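Local atomic coordinates of glutathione-dependent peroxiredoxin (Sinorhizobium meliloti, PDB entry 3UMA), a protein that probably acts as a thiol-specific peroxidase of the Prx5 subfamily, reducing hydrogen peroxide and organic hydroperoxides to water and alcohols at the expense of glutathione. Residues E82-I87 with D93-V98; A162-E167 with A178-L183. All coordinates share one frame; numbering follows the deposited sequence.

Interaction 1 of 2, residues E82-I87 with D93-V98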
ATOM      1  N   GLU A  82      -1.118   6.196 -13.225  1.00 28.36           N
ATOM      2  CA  GLU A  82      -0.535   6.783 -14.435  1.00 29.80           C
ATOM      3  C   GLU A  82       0.713   6.006 -14.880  1.00 29.75           C
ATOM      4  O   GLU A  82       0.954   5.867 -16.070  1.00 29.41           O
ATOM      5  CB  GLU A  82      -0.277   8.297 -14.272  1.00 30.37           C
ATOM      6  CG  GLU A  82      -1.231   8.963 -13.222  1.00 35.18           C
ATOM      7  CD  GLU A  82      -1.854  10.324 -13.593  1.00 41.91           C
ATOM      8  OE1 GLU A  82      -1.141  11.355 -13.586  1.00 43.49           O
ATOM      9  OE2 GLU A  82      -3.091  10.372 -13.816  1.00 43.74           O
ATOM     10  N   ASN A  83       1.480   5.472 -13.924  1.00 30.00           N
ATOM     11  CA  ASN A  83       2.712   4.722 -14.232  1.00 30.55           C
ATOM     12  C   ASN A  83       2.583   3.165 -14.225  1.00 30.58           C
ATOM     13  O   ASN A  83       3.594   2.462 -14.305  1.00 30.70           O
ATOM     14  CB  ASN A  83       3.855   5.181 -13.308  1.00 30.30           C
ATOM     15  CG  ASN A  83       4.356   6.604 -13.632  1.00 32.37           C
ATOM     16  OD1 ASN A  83       5.022   6.821 -14.646  1.00 34.08           O
ATOM     17  ND2 ASN A  83       4.053   7.567 -12.753  1.00 30.72           N
ATOM     18  N   ARG A  84       1.357   2.646 -14.124  1.00 30.73           N
ATOM     19  CA  ARG A  84       1.112   1.197 -13.991  1.00 31.61           C
ATOM     20  C   ARG A  84       1.776   0.322 -15.065  1.00 31.80           C
ATOM     21  O   ARG A  84       2.516  -0.619 -14.737  1.00 31.53           O
ATOM     22  CB  ARG A  84      -0.388   0.883 -13.961  1.00 31.69           C
ATOM     23  CG  ARG A  84      -0.678  -0.620 -13.755  1.00 34.51           C
ATOM     24  CD  ARG A  84      -2.145  -0.964 -13.914  1.00 38.07           C
ATOM     25  NE  ARG A  84      -2.468  -1.325 -15.286  1.00 41.26           N
ATOM     26  CZ  ARG A  84      -2.930  -2.514 -15.666  1.00 43.17           C
ATOM     27  NH1 ARG A  84      -3.158  -3.474 -14.775  1.00 43.36           N
ATOM     28  NH2 ARG A  84      -3.188  -2.733 -16.950  1.00 44.68           N
ATOM     29  N   ASP A  85       1.492   0.623 -16.333  1.00 32.04           N
ATOM     30  CA  ASP A  85       2.030  -0.147 -17.462  1.00 32.84           C
ATOM     31  C   ASP A  85       3.555  -0.129 -17.487  1.00 32.35           C
ATOM     32  O   ASP A  85       4.189  -1.179 -17.609  1.00 32.98           O
ATOM     33  CB  ASP A  85       1.436   0.348 -18.787  1.00 33.36           C
ATOM     34  CG  ASP A  85      -0.067   0.081 -18.888  1.00 35.41           C
ATOM     35  OD1 ASP A  85      -0.538  -0.907 -18.283  1.00 36.72           O
ATOM     36  OD2 ASP A  85      -0.786   0.859 -19.564  1.00 38.77           O
ATOM     37  N   ALA A  86       4.142   1.053 -17.318  1.00 31.88           N
ATOM     38  CA  ALA A  86       5.601   1.187 -17.258  1.00 31.45           C
ATOM     39  C   ALA A  86       6.197   0.393 -16.110  1.00 31.08           C
ATOM     40  O   ALA A  86       7.290  -0.145 -16.240  1.00 31.09           O
ATOM     41  CB  ALA A  86       6.025   2.655 -17.165  1.00 31.17           C
ATOM     42  N   ILE A  87       5.480   0.323 -14.988  1.00 30.75           N
ATOM     43  CA  ILE A  87       5.949  -0.451 -13.836  1.00 30.38           C
ATOM     44  C   ILE A  87       5.881  -1.951 -14.124  1.00 30.56           C
ATOM     45  O   ILE A  87       6.861  -2.657 -13.931  1.00 30.51           O
ATOM     46  CB  ILE A  87       5.197  -0.087 -12.508  1.00 30.43           C
ATOM     47  CG1 ILE A  87       5.640   1.295 -11.991  1.00 30.77           C
ATOM     48  CG2 ILE A  87       5.437  -1.152 -11.436  1.00 27.68           C
ATOM     49  CD1 ILE A  87       4.733   1.892 -10.875  1.00 30.44           C
ATOM     50  N   ASP A  93       5.122  -8.172 -11.238  1.00 28.34           N
ATOM     51  CA  ASP A  93       3.917  -8.954 -11.516  1.00 28.27           C
ATOM     52  C   ASP A  93       2.629  -8.259 -11.097  1.00 28.40           C
ATOM     53  O   ASP A  93       1.601  -8.415 -11.773  1.00 28.34           O
ATOM     54  CB  ASP A  93       4.006 -10.317 -10.837  1.00 28.46           C
ATOM     55  CG  ASP A  93       5.243 -11.075 -11.246  1.00 29.72           C
ATOM     56  OD1 ASP A  93       5.438 -11.241 -12.463  1.00 31.43           O
ATOM     57  OD2 ASP A  93       6.022 -11.481 -10.364  1.00 30.07           O
ATOM     58  N   ASP A  94       2.675  -7.515  -9.983  1.00 28.14           N
ATOM     59  CA  ASP A  94       1.452  -6.930  -9.411  1.00 27.93           C
ATOM     60  C   ASP A  94       1.694  -5.598  -8.693  1.00 26.79           C
ATOM     61  O   ASP A  94       2.791  -5.326  -8.220  1.00 25.73           O
ATOM     62  CB  ASP A  94       0.834  -7.920  -8.415  1.00 28.55           C
ATOM     63  CG  ASP A  94      -0.668  -8.096  -8.603  1.00 31.82           C
ATOM     64  OD1 ASP A  94      -1.336  -7.202  -9.198  1.00 35.33           O
ATOM     65  OD2 ASP A  94      -1.182  -9.148  -8.144  1.00 35.04           O
ATOM     66  N   ILE A  95       0.650  -4.776  -8.607  1.00 26.16           N
ATOM     67  CA  ILE A  95       0.712  -3.559  -7.803  1.00 25.31           C
ATOM     68  C   ILE A  95      -0.467  -3.532  -6.833  1.00 24.32           C
ATOM     69  O   ILE A  95      -1.608  -3.830  -7.223  1.00 24.04           O
ATOM     70  CB  ILE A  95       0.714  -2.285  -8.672  1.00 25.76           C
ATOM     71  CG1 ILE A  95       1.804  -2.357  -9.751  1.00 26.02           C
ATOM     72  CG2 ILE A  95       0.900  -1.019  -7.783  1.00 26.32           C
ATOM     73  CD1 ILE A  95       1.642  -1.311 -10.862  1.00 26.07           C
ATOM     74  N   ALA A  96      -0.174  -3.180  -5.579  1.00 22.40           N
ATOM     75  CA  ALA A  96      -1.192  -3.076  -4.544  1.00 21.41           C
ATOM     76  C   ALA A  96      -1.051  -1.795  -3.748  1.00 20.29           C
ATOM     77  O   ALA A  96       0.057  -1.371  -3.458  1.00 20.60           O
ATOM     78  CB  ALA A  96      -1.114  -4.255  -3.598  1.00 20.74           C
ATOM     79  N   VAL A  97      -2.188  -1.190  -3.410  1.00 19.68           N
ATOM     80  CA  VAL A  97      -2.259  -0.153  -2.388  1.00 18.01           C
ATOM     81  C   VAL A  97      -2.961  -0.733  -1.159  1.00 17.60           C
ATOM     82  O   VAL A  97      -3.922  -1.486  -1.286  1.00 18.10           O
ATOM     83  CB  VAL A  97      -2.992   1.133  -2.913  1.00 18.88           C
ATOM     84  CG1 VAL A  97      -4.435   0.830  -3.363  1.00 15.93           C
ATOM     85  CG2 VAL A  97      -2.946   2.287  -1.866  1.00 17.11           C
ATOM     86  N   VAL A  98      -2.459  -0.403   0.023  1.00 16.23           N
ATOM     87  CA  VAL A  98      -3.071  -0.821   1.267  1.00 15.31           C
ATOM     88  C   VAL A  98      -3.391   0.419   2.094  1.00 15.57           C
ATOM     89  O   VAL A  98      -2.624   1.390   2.078  1.00 15.49           O
ATOM     90  CB  VAL A  98      -2.162  -1.806   2.059  1.00 14.90           C
ATOM     91  CG1 VAL A  98      -0.831  -1.197   2.410  1.00 12.11           C
ATOM     92  CG2 VAL A  98      -2.857  -2.339   3.350  1.00 15.62           C
TER
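I95 turns CG1 anti to its own carbonyl carbon (chi1 -52°) and stretches on at chi2 (165°), which carries CD1 out from strand 94-99 toward helix 84-88. On the helix, R84 holds CG anti to its backbone N (chi1 -177°), and I87 offers its CG2 branch. CG of R84 and CG2 of I87 both meet CD1 of I95. CD1 of I95 lies 3.8 Å from CG of R84. CD1 of I95 is also 3.8 Å from CG2 of I87. One methyl group therefore touches two residues that sit three positions apart on the helix. The side chains of I87 and I95 cross at about a right angle, so they meet near their branches and ends and do not run alongside each other. CG1 of I95 comes within 4.2 Å of CG2 of I87. No hydrogen bond joins the two segments; the contact is apolar and buried.

R84 contributes only its aliphatic part here. Its chain bends at chi3, and the guanidinium group finds its partners away from I95. NH1 of R84 donates to the backbone oxygen of K118, while NH2 of R84 forms a salt bridge of 3.5 Å with OD1 of D85.

The contact belongs to a beta-alpha-beta crossover. Strand 58-64 leads through helices 70-82 and 84-88 into strand 94-99, which lies parallel to it. Strand 94-99 is also paired in parallel with strand 120-123, and I95 touches I119 just before that strand. On the helix side, helix 177-183 packs against I87.

Interaction 2 of 2, residues A162-E167 with A178-L183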
ATOM      1  N   ALA A 162      13.247  -3.051  -1.492  1.00 24.55           N
ATOM      2  CA  ALA A 162      13.372  -1.593  -1.463  1.00 23.25           C
ATOM      3  C   ALA A 162      12.228  -1.048  -0.620  1.00 22.74           C
ATOM      4  O   ALA A 162      11.113  -1.562  -0.683  1.00 22.59           O
ATOM      5  CB  ALA A 162      13.323  -1.023  -2.861  1.00 22.98           C
ATOM      6  N   LEU A 163      12.520  -0.024   0.170  1.00 21.76           N
ATOM      7  CA  LEU A 163      11.584   0.509   1.127  1.00 21.66           C
ATOM      8  C   LEU A 163      11.766   2.029   1.198  1.00 21.57           C
ATOM      9  O   LEU A 163      12.863   2.517   1.451  1.00 21.48           O
ATOM     10  CB  LEU A 163      11.809  -0.134   2.502  1.00 21.28           C
ATOM     11  CG  LEU A 163      11.019   0.399   3.704  1.00 21.48           C
ATOM     12  CD1 LEU A 163       9.504   0.218   3.518  1.00 19.31           C
ATOM     13  CD2 LEU A 163      11.488  -0.270   4.993  1.00 21.28           C
ATOM     14  N   ASN A 164      10.681   2.759   0.950  1.00 21.08           N
ATOM     15  CA  ASN A 164      10.696   4.217   0.958  1.00 20.97           C
ATOM     16  C   ASN A 164       9.608   4.711   1.888  1.00 20.33           C
ATOM     17  O   ASN A 164       8.445   4.683   1.521  1.00 19.96           O
ATOM     18  CB  ASN A 164      10.446   4.735  -0.458  1.00 21.02           C
ATOM     19  CG  ASN A 164      11.369   4.096  -1.493  1.00 23.26           C
ATOM     20  OD1 ASN A 164      10.916   3.479  -2.463  1.00 27.40           O
ATOM     21  ND2 ASN A 164      12.658   4.238  -1.289  1.00 23.45           N
ATOM     22  N   ILE A 165       9.991   5.134   3.090  1.00 20.48           N
ATOM     23  CA  ILE A 165       9.055   5.594   4.119  1.00 20.84           C
ATOM     24  C   ILE A 165       9.060   7.115   4.201  1.00 21.32           C
ATOM     25  O   ILE A 165      10.119   7.709   4.364  1.00 21.78           O
ATOM     26  CB  ILE A 165       9.442   5.046   5.513  1.00 20.98           C
ATOM     27  CG1 ILE A 165       9.590   3.506   5.482  1.00 21.56           C
ATOM     28  CG2 ILE A 165       8.450   5.524   6.590  1.00 18.93           C
ATOM     29  CD1 ILE A 165      10.238   2.919   6.761  1.00 23.13           C
ATOM     30  N   GLU A 166       7.885   7.738   4.107  1.00 21.32           N
ATOM     31  CA  GLU A 166       7.768   9.196   4.238  1.00 21.65           C
ATOM     32  C   GLU A 166       7.823   9.640   5.698  1.00 23.02           C
ATOM     33  O   GLU A 166       7.088   9.128   6.548  1.00 22.53           O
ATOM     34  CB  GLU A 166       6.458   9.703   3.633  1.00 20.45           C
ATOM     35  CG  GLU A 166       6.234   9.353   2.163  1.00 20.42           C
ATOM     36  CD  GLU A 166       7.129  10.127   1.196  1.00 20.54           C
ATOM     37  OE1 GLU A 166       7.913  10.995   1.652  1.00 19.70           O
ATOM     38  OE2 GLU A 166       7.043   9.868  -0.023  1.00 19.10           O
ATOM     39  N   GLU A 167       8.675  10.613   5.985  1.00 24.77           N
ATOM     40  CA  GLU A 167       8.707  11.233   7.316  1.00 26.62           C
ATOM     41  C   GLU A 167       7.433  12.040   7.573  1.00 26.18           C
ATOM     42  O   GLU A 167       7.022  12.234   8.714  1.00 26.43           O
ATOM     43  CB  GLU A 167       9.941  12.128   7.460  1.00 27.95           C
ATOM     44  CG  GLU A 167      10.959  11.613   8.483  1.00 33.55           C
ATOM     45  CD  GLU A 167      10.947  12.440   9.781  1.00 40.00           C
ATOM     46  OE1 GLU A 167      11.548  13.545   9.780  1.00 42.72           O
ATOM     47  OE2 GLU A 167      10.344  11.988  10.795  1.00 42.96           O
ATOM     48  N   ALA A 178       6.883   7.590  -9.631  1.00 22.59           N
ATOM     49  CA  ALA A 178       8.036   8.036 -10.404  1.00 23.19           C
ATOM     50  C   ALA A 178       9.333   7.569  -9.759  1.00 23.44           C
ATOM     51  O   ALA A 178      10.182   6.994 -10.433  1.00 23.68           O
ATOM     52  CB  ALA A 178       8.001   9.550 -10.595  1.00 23.08           C
ATOM     53  N   ALA A 179       9.464   7.752  -8.447  1.00 23.83           N
ATOM     54  CA  ALA A 179      10.634   7.237  -7.717  1.00 25.07           C
ATOM     55  C   ALA A 179      10.776   5.702  -7.763  1.00 26.40           C
ATOM     56  O   ALA A 179      11.894   5.167  -7.877  1.00 26.13           O
ATOM     57  CB  ALA A 179      10.641   7.734  -6.265  1.00 24.30           C
HETATM   58  N   MSE A 180       9.654   4.995  -7.683  1.00 28.03           N
HETATM   59  CA  MSE A 180       9.688   3.532  -7.784  1.00 29.81           C
HETATM   60  C   MSE A 180      10.256   3.090  -9.142  1.00 30.71           C
HETATM   61  O   MSE A 180      11.148   2.238  -9.187  1.00 30.73           O
HETATM   62  CB  MSE A 180       8.297   2.919  -7.543  1.00 30.00           C
HETATM   63  CG  MSE A 180       8.259   1.384  -7.623  1.00 31.55           C
HETATM   64 SE   MSE A 180       9.505   0.536  -6.382  1.00 39.88          SE
HETATM   65  CE  MSE A 180       8.651   0.966  -4.661  1.00 34.72           C
ATOM     66  N   LEU A 181       9.738   3.662 -10.230  1.00 31.73           N
ATOM     67  CA  LEU A 181      10.244   3.370 -11.583  1.00 33.76           C
ATOM     68  C   LEU A 181      11.765   3.487 -11.712  1.00 35.00           C
ATOM     69  O   LEU A 181      12.388   2.686 -12.401  1.00 35.36           O
ATOM     70  CB  LEU A 181       9.595   4.265 -12.640  1.00 33.29           C
ATOM     71  CG  LEU A 181       8.344   3.776 -13.356  1.00 33.85           C
ATOM     72  CD1 LEU A 181       7.736   4.944 -14.142  1.00 34.67           C
ATOM     73  CD2 LEU A 181       8.639   2.588 -14.284  1.00 33.94           C
ATOM     74  N   GLU A 182      12.345   4.483 -11.047  1.00 36.84           N
ATOM     75  CA  GLU A 182      13.800   4.651 -10.997  1.00 38.54           C
ATOM     76  C   GLU A 182      14.520   3.520 -10.272  1.00 39.07           C
ATOM     77  O   GLU A 182      15.712   3.292 -10.507  1.00 39.87           O
ATOM     78  CB  GLU A 182      14.173   5.987 -10.352  1.00 38.65           C
ATOM     79  CG  GLU A 182      13.997   7.193 -11.269  1.00 40.73           C
ATOM     80  CD  GLU A 182      14.568   8.479 -10.673  1.00 44.33           C
ATOM     81  OE1 GLU A 182      15.068   8.455  -9.519  1.00 45.06           O
ATOM     82  OE2 GLU A 182      14.517   9.522 -11.367  1.00 46.20           O
ATOM     83  N   LEU A 183      13.811   2.817  -9.392  1.00 39.53           N
ATOM     84  CA  LEU A 183      14.417   1.742  -8.610  1.00 39.77           C
ATOM     85  C   LEU A 183      14.396   0.422  -9.340  1.00 40.22           C
ATOM     86  O   LEU A 183      15.178  -0.469  -9.024  1.00 41.22           O
ATOM     87  CB  LEU A 183      13.708   1.572  -7.264  1.00 39.65           C
ATOM     88  CG  LEU A 183      13.935   2.673  -6.242  1.00 39.34           C
ATOM     89  CD1 LEU A 183      12.996   2.488  -5.060  1.00 37.07           C
ATOM     90  CD2 LEU A 183      15.403   2.684  -5.804  1.00 39.58           C
TER
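N164 reaches from strand 159-165 toward L183 and M180 of helix 177-183. Its CB points at the helix. From there CG is set anti to the carbonyl carbon (chi1 -51°), which carries the amide toward L183. The contacts start at the amide atoms, where the group presents OD1 and ND2. OD1 of N164 makes the nearest approach, 3.5 Å from CD1 of L183. OD1 of N164 also lies 4.0 Å from CE of M180. ND2 of N164 is more distant, at 4.2 Å from CD1 of L183. These are van der Waals contacts; no hydrogen bond crosses between the segments.

This is the end of the thioredoxin fold as used by peroxiredoxins: a beta hairpin, here strands 147-156 and 159-165, followed by a helix that packs back on the sheet. The axes of strand segment 162-165 and helix segment 178-183 approach to 10.6 Å, with their directions 157° apart, nearly antiparallel.

M180 is a selenomethionine. Its CG leaves anti to the backbone N, and the chain then bends at chi2 (57°) and chi3, bringing CE round to the strand. The side chains of N164 and L183 come from opposite directions, and CD1 of L183 meets the OD1 side of the amide. N164 and A162 are two apart on the strand, so both face the helix. CB of A162 touches CD1 of L183 at 4.2 Å and gives this methyl an apolar neighbour besides the amide. Strand 147-156 borders the contact: both N164 and M180 touch its S152, and the N164 backbone is hydrogen-bonded to the same residue.

In the fold
Interaction 1 comes first along the chain and is complete before interaction 2 begins. Their centres are about 13 Å apart. Both join a helix to the same mixed sheet: interaction 1 reaches strand 94-99, and interaction 2 reaches strand 159-165. The two helices, 84-88 and 177-183, also touch each other. L181 is the link, packing against N83, A86 and I87. A helix from the parallel half of the thioredoxin fold is thus joined to the C-terminal helix that follows the hairpin. Both contacts lie away from C72, the predicted peroxidatic cysteine. They belong to the framework of the domain, not to its active site.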